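Diffuse adherence adhesin (Escherichia coli, PDB 4MEE) mediates attachment of the bacterium to mammalian cells, autoaggregation and biofilm formation, and is represented here by its C-terminal transport unit, an outer-membrane beta barrel. Local coordinates at residues 166-170 with 281-285; 425-431 with 446-452. All blocks are in the same frame, centred on the assembly; numbering follows the deposited sequence.

Contact 1. Residues 166-170 with 281-285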
ATOM      1  N   MET A 166       3.503   1.223  -3.095  1.00 42.84           N
ATOM      2  CA  MET A 166       4.836   0.832  -2.690  1.00 44.73           C
ATOM      3  C   MET A 166       5.401   1.870  -1.739  1.00 45.93           C
ATOM      4  O   MET A 166       5.548   3.030  -2.098  1.00 46.78           O
ATOM      5  CB  MET A 166       5.739   0.705  -3.901  1.00 46.47           C
ATOM      6  CG  MET A 166       6.812  -0.359  -3.746  1.00 48.00           C
ATOM      7  SD  MET A 166       8.083  -0.253  -5.017  1.00 50.18           S
ATOM      8  CE  MET A 166       8.121   1.517  -5.289  1.00 50.61           C
ATOM      9  N   ASP A 167       5.739   1.451  -0.528  1.00 46.59           N
ATOM     10  CA  ASP A 167       6.231   2.376   0.473  1.00 46.91           C
ATOM     11  C   ASP A 167       7.665   2.727   0.213  1.00 46.17           C
ATOM     12  O   ASP A 167       8.326   2.093  -0.591  1.00 47.28           O
ATOM     13  CB  ASP A 167       6.113   1.762   1.853  1.00 49.22           C
ATOM     14  CG  ASP A 167       4.772   2.030   2.490  1.00 51.58           C
ATOM     15  OD1 ASP A 167       4.132   3.042   2.137  1.00 51.41           O
ATOM     16  OD2 ASP A 167       4.354   1.231   3.352  1.00 52.42           O
ATOM     17  N   LEU A 168       8.136   3.743   0.910  1.00 44.69           N
ATOM     18  CA  LEU A 168       9.496   4.179   0.791  1.00 44.83           C
ATOM     19  C   LEU A 168      10.342   3.088   1.363  1.00 46.57           C
ATOM     20  O   LEU A 168       9.863   2.298   2.167  1.00 47.16           O
ATOM     21  CB  LEU A 168       9.692   5.411   1.642  1.00 41.92           C
ATOM     22  CG  LEU A 168       9.946   6.746   0.961  1.00 39.84           C
ATOM     23  CD1 LEU A 168       9.165   6.847  -0.329  1.00 39.59           C
ATOM     24  CD2 LEU A 168       9.488   7.826   1.911  1.00 38.67           C
ATOM     25  N   ASN A 169      11.586   3.041   0.909  1.00 47.27           N
ATOM     26  CA  ASN A 169      12.628   2.200   1.468  1.00 48.25           C
ATOM     27  C   ASN A 169      12.496   0.772   0.999  1.00 51.07           C
ATOM     28  O   ASN A 169      13.337  -0.059   1.276  1.00 50.84           O
ATOM     29  CB  ASN A 169      12.660   2.266   2.996  1.00 47.20           C
ATOM     30  CG  ASN A 169      13.321   3.529   3.512  1.00 46.49           C
ATOM     31  OD1 ASN A 169      14.449   3.851   3.142  1.00 45.82           O
ATOM     32  ND2 ASN A 169      12.623   4.247   4.377  1.00 45.70           N
ATOM     33  N   GLU A 170      11.438   0.477   0.269  1.00 53.11           N
ATOM     34  CA  GLU A 170      11.303  -0.849  -0.255  1.00 55.76           C
ATOM     35  C   GLU A 170      12.273  -1.045  -1.393  1.00 54.19           C
ATOM     36  O   GLU A 170      12.936  -2.062  -1.482  1.00 53.34           O
ATOM     37  CB  GLU A 170       9.885  -1.091  -0.718  1.00 58.23           C
ATOM     38  CG  GLU A 170       9.115  -1.992   0.213  1.00 63.02           C
ATOM     39  CD  GLU A 170       9.671  -3.398   0.224  1.00 67.69           C
ATOM     40  OE1 GLU A 170      10.882  -3.570  -0.018  1.00 68.61           O
ATOM     41  OE2 GLU A 170       8.891  -4.337   0.475  1.00 69.41           O
ATOM     42  N   LEU A 281      20.367  13.124   2.146  1.00 45.95           N
ATOM     43  CA  LEU A 281      19.006  13.198   1.616  1.00 46.20           C
ATOM     44  C   LEU A 281      18.690  12.103   0.619  1.00 45.93           C
ATOM     45  O   LEU A 281      19.574  11.609  -0.056  1.00 46.25           O
ATOM     46  CB  LEU A 281      18.782  14.529   0.923  1.00 45.54           C
ATOM     47  CG  LEU A 281      18.831  15.767   1.809  1.00 44.89           C
ATOM     48  CD1 LEU A 281      18.707  17.023   0.966  1.00 44.49           C
ATOM     49  CD2 LEU A 281      17.749  15.711   2.870  1.00 44.66           C
ATOM     50  N   PHE A 282      17.424  11.732   0.517  1.00 44.95           N
ATOM     51  CA  PHE A 282      17.034  10.748  -0.474  1.00 44.38           C
ATOM     52  C   PHE A 282      15.620  11.034  -0.946  1.00 43.16           C
ATOM     53  O   PHE A 282      14.914  11.776  -0.302  1.00 42.65           O
ATOM     54  CB  PHE A 282      17.235   9.323   0.055  1.00 45.00           C
ATOM     55  CG  PHE A 282      16.104   8.787   0.827  1.00 45.61           C
ATOM     56  CD1 PHE A 282      16.106   8.834   2.189  1.00 45.70           C
ATOM     57  CD2 PHE A 282      15.069   8.185   0.181  1.00 45.99           C
ATOM     58  CE1 PHE A 282      15.067   8.321   2.892  1.00 45.79           C
ATOM     59  CE2 PHE A 282      14.022   7.678   0.874  1.00 46.47           C
ATOM     60  CZ  PHE A 282      14.022   7.739   2.238  1.00 46.08           C
ATOM     61  N   ALA A 283      15.246  10.504  -2.103  1.00 42.09           N
ATOM     62  CA  ALA A 283      13.918  10.708  -2.651  1.00 40.51           C
ATOM     63  C   ALA A 283      13.564   9.518  -3.485  1.00 40.58           C
ATOM     64  O   ALA A 283      14.427   8.883  -4.031  1.00 40.50           O
ATOM     65  CB  ALA A 283      13.894  11.936  -3.513  1.00 39.69           C
ATOM     66  N   GLU A 284      12.283   9.215  -3.576  1.00 40.62           N
ATOM     67  CA  GLU A 284      11.837   8.095  -4.374  1.00 41.70           C
ATOM     68  C   GLU A 284      10.594   8.554  -5.089  1.00 40.57           C
ATOM     69  O   GLU A 284       9.931   9.447  -4.609  1.00 40.57           O
ATOM     70  CB  GLU A 284      11.503   6.918  -3.480  1.00 43.45           C
ATOM     71  CG  GLU A 284      12.717   6.241  -2.885  1.00 47.47           C
ATOM     72  CD  GLU A 284      12.401   4.878  -2.315  1.00 50.41           C
ATOM     73  OE1 GLU A 284      11.297   4.351  -2.574  1.00 52.76           O
ATOM     74  OE2 GLU A 284      13.265   4.331  -1.603  1.00 51.94           O
ATOM     75  N   THR A 285      10.270   7.970  -6.236  1.00 40.43           N
ATOM     76  CA  THR A 285       9.039   8.329  -6.922  1.00 40.25           C
ATOM     77  C   THR A 285       8.525   7.252  -7.819  1.00 40.40           C
ATOM     78  O   THR A 285       9.283   6.436  -8.285  1.00 40.54           O
ATOM     79  CB  THR A 285       9.289   9.510  -7.823  1.00 40.03           C
ATOM     80  OG1 THR A 285       9.988  10.494  -7.066  1.00 40.63           O
ATOM     81  CG2 THR A 285       7.993  10.047  -8.280  1.00 38.97           C
TER

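Contact 2. Residues 425-431 with 446-452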
ATOM      1  N   ASN A 425      -7.446   9.801   9.445  1.00 39.20           N
ATOM      2  CA  ASN A 425      -6.191   9.771  10.159  1.00 38.40           C
ATOM      3  C   ASN A 425      -5.963   8.388  10.706  1.00 38.34           C
ATOM      4  O   ASN A 425      -6.862   7.803  11.300  1.00 38.89           O
ATOM      5  CB  ASN A 425      -6.215  10.781  11.294  1.00 38.41           C
ATOM      6  CG  ASN A 425      -6.178  12.205  10.795  1.00 38.48           C
ATOM      7  OD1 ASN A 425      -5.116  12.732  10.473  1.00 38.53           O
ATOM      8  ND2 ASN A 425      -7.342  12.838  10.726  1.00 38.70           N
ATOM      9  N   GLN A 426      -4.762   7.864  10.498  1.00 37.88           N
ATOM     10  CA  GLN A 426      -4.420   6.529  10.958  1.00 38.19           C
ATOM     11  C   GLN A 426      -3.017   6.503  11.521  1.00 37.92           C
ATOM     12  O   GLN A 426      -2.191   7.336  11.163  1.00 37.98           O
ATOM     13  CB  GLN A 426      -4.504   5.534   9.808  1.00 38.47           C
ATOM     14  CG  GLN A 426      -5.913   5.118   9.450  1.00 40.21           C
ATOM     15  CD  GLN A 426      -5.940   4.146   8.292  1.00 41.53           C
ATOM     16  OE1 GLN A 426      -5.396   4.420   7.220  1.00 41.59           O
ATOM     17  NE2 GLN A 426      -6.577   3.000   8.499  1.00 42.62           N
ATOM     18  N   GLY A 427      -2.751   5.537  12.395  1.00 37.88           N
ATOM     19  CA  GLY A 427      -1.402   5.300  12.908  1.00 38.79           C
ATOM     20  C   GLY A 427      -0.821   4.016  12.341  1.00 39.35           C
ATOM     21  O   GLY A 427      -1.493   2.989  12.291  1.00 40.07           O
ATOM     22  N   GLU A 428       0.430   4.057  11.911  1.00 40.03           N
ATOM     23  CA  GLU A 428       1.012   2.880  11.294  1.00 40.13           C
ATOM     24  C   GLU A 428       2.291   2.467  11.991  1.00 39.94           C
ATOM     25  O   GLU A 428       3.114   3.307  12.337  1.00 39.39           O
ATOM     26  CB  GLU A 428       1.259   3.144   9.819  1.00 40.98           C
ATOM     27  CG  GLU A 428       1.877   1.989   9.054  1.00 42.23           C
ATOM     28  CD  GLU A 428       2.455   2.443   7.732  1.00 43.14           C
ATOM     29  OE1 GLU A 428       2.938   3.589   7.668  1.00 43.41           O
ATOM     30  OE2 GLU A 428       2.427   1.664   6.758  1.00 44.59           O
ATOM     31  N   ILE A 429       2.452   1.168  12.196  1.00 40.10           N
ATOM     32  CA  ILE A 429       3.665   0.643  12.792  1.00 40.64           C
ATOM     33  C   ILE A 429       4.189  -0.517  11.969  1.00 40.89           C
ATOM     34  O   ILE A 429       3.492  -1.507  11.761  1.00 40.31           O
ATOM     35  CB  ILE A 429       3.432   0.160  14.229  1.00 40.90           C
ATOM     36  CG1 ILE A 429       4.726  -0.405  14.813  1.00 41.55           C
ATOM     37  CG2 ILE A 429       2.353  -0.906  14.262  1.00 40.32           C
ATOM     38  CD1 ILE A 429       5.548   0.609  15.576  1.00 42.42           C
ATOM     39  N   LYS A 430       5.427  -0.386  11.519  1.00 41.43           N
ATOM     40  CA  LYS A 430       6.064  -1.408  10.709  1.00 41.73           C
ATOM     41  C   LYS A 430       7.245  -1.988  11.454  1.00 42.34           C
ATOM     42  O   LYS A 430       7.810  -1.336  12.333  1.00 43.08           O
ATOM     43  CB  LYS A 430       6.550  -0.811   9.395  1.00 41.95           C
ATOM     44  CG  LYS A 430       5.440  -0.206   8.555  1.00 41.32           C
ATOM     45  CD  LYS A 430       5.774  -0.257   7.074  1.00 42.80           C
ATOM     46  CE  LYS A 430       6.260   1.086   6.555  1.00 43.73           C
ATOM     47  NZ  LYS A 430       7.299   0.908   5.507  1.00 44.77           N
ATOM     48  N   THR A 431       7.608  -3.213  11.102  1.00 41.79           N
ATOM     49  CA  THR A 431       8.822  -3.832  11.605  1.00 42.14           C
ATOM     50  C   THR A 431       9.149  -5.037  10.752  1.00 41.75           C
ATOM     51  O   THR A 431       8.265  -5.609  10.131  1.00 42.35           O
ATOM     52  CB  THR A 431       8.679  -4.293  13.065  1.00 41.43           C
ATOM     53  OG1 THR A 431       9.904  -4.903  13.484  1.00 41.95           O
ATOM     54  CG2 THR A 431       7.547  -5.297  13.202  1.00 41.31           C
ATOM     55  N   GLY A 446       8.579  -8.511   6.358  1.00 42.21           N
ATOM     56  CA  GLY A 446       8.078  -7.304   6.998  1.00 41.26           C
ATOM     57  C   GLY A 446       6.650  -7.480   7.469  1.00 40.66           C
ATOM     58  O   GLY A 446       5.865  -8.183   6.836  1.00 40.43           O
ATOM     59  N   VAL A 447       6.325  -6.846   8.591  1.00 40.50           N
ATOM     60  CA  VAL A 447       4.982  -6.882   9.160  1.00 40.50           C
ATOM     61  C   VAL A 447       4.498  -5.452   9.409  1.00 40.41           C
ATOM     62  O   VAL A 447       5.139  -4.685  10.131  1.00 39.98           O
ATOM     63  CB  VAL A 447       4.927  -7.728  10.457  1.00 40.63           C
ATOM     64  CG1 VAL A 447       3.569  -7.606  11.134  1.00 40.48           C
ATOM     65  CG2 VAL A 447       5.235  -9.189  10.161  1.00 40.41           C
ATOM     66  N   ALA A 448       3.371  -5.108   8.790  1.00 40.42           N
ATOM     67  CA  ALA A 448       2.780  -3.773   8.883  1.00 40.17           C
ATOM     68  C   ALA A 448       1.364  -3.830   9.447  1.00 40.61           C
ATOM     69  O   ALA A 448       0.581  -4.720   9.097  1.00 40.21           O
ATOM     70  CB  ALA A 448       2.775  -3.106   7.518  1.00 39.27           C
ATOM     71  N   TYR A 449       1.046  -2.870  10.312  1.00 40.91           N
ATOM     72  CA  TYR A 449      -0.263  -2.795  10.948  1.00 42.05           C
ATOM     73  C   TYR A 449      -0.773  -1.355  11.000  1.00 42.12           C
ATOM     74  O   TYR A 449      -0.072  -0.465  11.478  1.00 41.45           O
ATOM     75  CB  TYR A 449      -0.204  -3.395  12.353  1.00 43.25           C
ATOM     76  CG  TYR A 449      -1.462  -3.178  13.151  1.00 45.67           C
ATOM     77  CD1 TYR A 449      -2.569  -3.999  12.972  1.00 46.28           C
ATOM     78  CD2 TYR A 449      -1.548  -2.146  14.080  1.00 46.26           C
ATOM     79  CE1 TYR A 449      -3.728  -3.807  13.702  1.00 48.73           C
ATOM     80  CE2 TYR A 449      -2.701  -1.944  14.817  1.00 48.75           C
ATOM     81  CZ  TYR A 449      -3.786  -2.777  14.623  1.00 49.46           C
ATOM     82  OH  TYR A 449      -4.934  -2.577  15.349  1.00 51.44           O
ATOM     83  N   GLN A 450      -1.995  -1.145  10.510  1.00 42.27           N
ATOM     84  CA  GLN A 450      -2.606   0.187  10.419  1.00 43.46           C
ATOM     85  C   GLN A 450      -3.883   0.245  11.228  1.00 43.32           C
ATOM     86  O   GLN A 450      -4.706  -0.660  11.150  1.00 43.88           O
ATOM     87  CB  GLN A 450      -2.989   0.523   8.980  1.00 44.76           C
ATOM     88  CG  GLN A 450      -1.904   1.152   8.128  1.00 46.19           C
ATOM     89  CD  GLN A 450      -1.490   0.270   6.968  1.00 47.51           C
ATOM     90  OE1 GLN A 450      -1.143  -0.897   7.151  1.00 47.09           O
ATOM     91  NE2 GLN A 450      -1.524   0.825   5.763  1.00 48.10           N
ATOM     92  N   ALA A 451      -4.079   1.322  11.973  1.00 43.67           N
ATOM     93  CA  ALA A 451      -5.321   1.484  12.709  1.00 43.64           C
ATOM     94  C   ALA A 451      -5.859   2.896  12.587  1.00 44.16           C
ATOM     95  O   ALA A 451      -5.109   3.866  12.656  1.00 43.40           O
ATOM     96  CB  ALA A 451      -5.132   1.104  14.166  1.00 43.13           C
ATOM     97  N   GLY A 452      -7.167   2.999  12.403  1.00 44.88           N
ATOM     98  CA  GLY A 452      -7.827   4.285  12.321  1.00 45.59           C
ATOM     99  C   GLY A 452      -8.917   4.327  13.360  1.00 45.94           C
ATOM    100  O   GLY A 452      -8.663   4.114  14.545  1.00 46.62           O
TER

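Contact 1. Residues 166-170 with 281-285
The carboxylate of Glu284 reaches from the barrel wall to the backbone of Asn169 in the peptide that runs through the barrel interior. Asn169 N donates to Glu284 OE2 over 3.3 Å, with an angle of 153° at the hydrogen. The donor stands above the carboxylate plane, 41° out of it. CG of Glu284 is anti to its carbonyl carbon (chi1 -73°) and the chain runs extended beyond it, which carries the acid inward from the strand. The amide it meets belongs to a type II turn from Asp167 to Glu170.

Apolar contacts flank this bond. CD1 of Leu168 rests against CB of Glu284 at 3.9 Å, while its CG meets CE2 of Phe282 at 4.2 Å, at the ring edge and near the ring plane. Apart from these, the Asn169 side chain packs against the Phe282 ring.

Charges bind the turn to other parts of the wall as well: Asp167 pairs with Lys373, and Glu170 forms a salt bridge with Arg191. Phe282 and Glu284 alternate with outward-pointing Ala283, the pattern of a transmembrane barrel strand, and the whole arrangement is that of an autotransporter beta domain with the segment that precedes the barrel threaded through the pore.

Contact 2. Residues 425-431 with 446-452
The phenol ring of Tyr449 has CG2 of Ile429 at its edge, near the ring plane, 4.1 Å from CD2; the same methyl lies 4.0 Å from Tyr449 CB. Both residues belong to an antiparallel beta hairpin, strands 425-436 and 441-451, in the wall of the autotransporter barrel. With CG anti to the backbone N (chi1 172°), the ring lies on the outer surface of the barrel together with Ile429, Val447 and Thr431. On the inner face, Glu428 and Gln450 run side by side in the same direction, their CG atoms 4.0 Å apart and their carboxylate and amide planes turned 40° from each other. The Glu428 acid takes its polar partners, Lys373 and Asn401, from other strands.

Gly427 with Ala451, Ile429 with Tyr449 and Thr431 with Val447 are hydrogen-bonded pairs; Glu428 with Gln450 and Lys430 with Ala448 are the non-hydrogen-bonded pairs between them. Strands 397-405 and 457-467 continue the wall beyond the hairpin. On the same face as Glu428, CG of Lys430 packs on CB of Ala448. At the Thr431 end, Val447 N donates to Thr431 O over 2.8 Å, with an angle of 170° at the hydrogen.

Overall arrangement
From helix 149-162, at the start of the modelled chain, the peptide passes along the barrel interior, and contact 1 fastens it to strand 280-298, closing a loop that takes in the first strands of the wall. Contact 2 opens only after contact 1 has closed and spans the short turn of a hairpin near the C terminus, so the two follow in series without crossing. Their centres are about 17 Å apart. Inside the barrel they meet through charged side chains: Lys373 makes salt bridges to both Asp167 of contact 1 and Glu428 of contact 2, while Lys430 makes a weak, long ion pair with Asp167. The threaded peptide is thereby linked to early, middle and late strands of the wall.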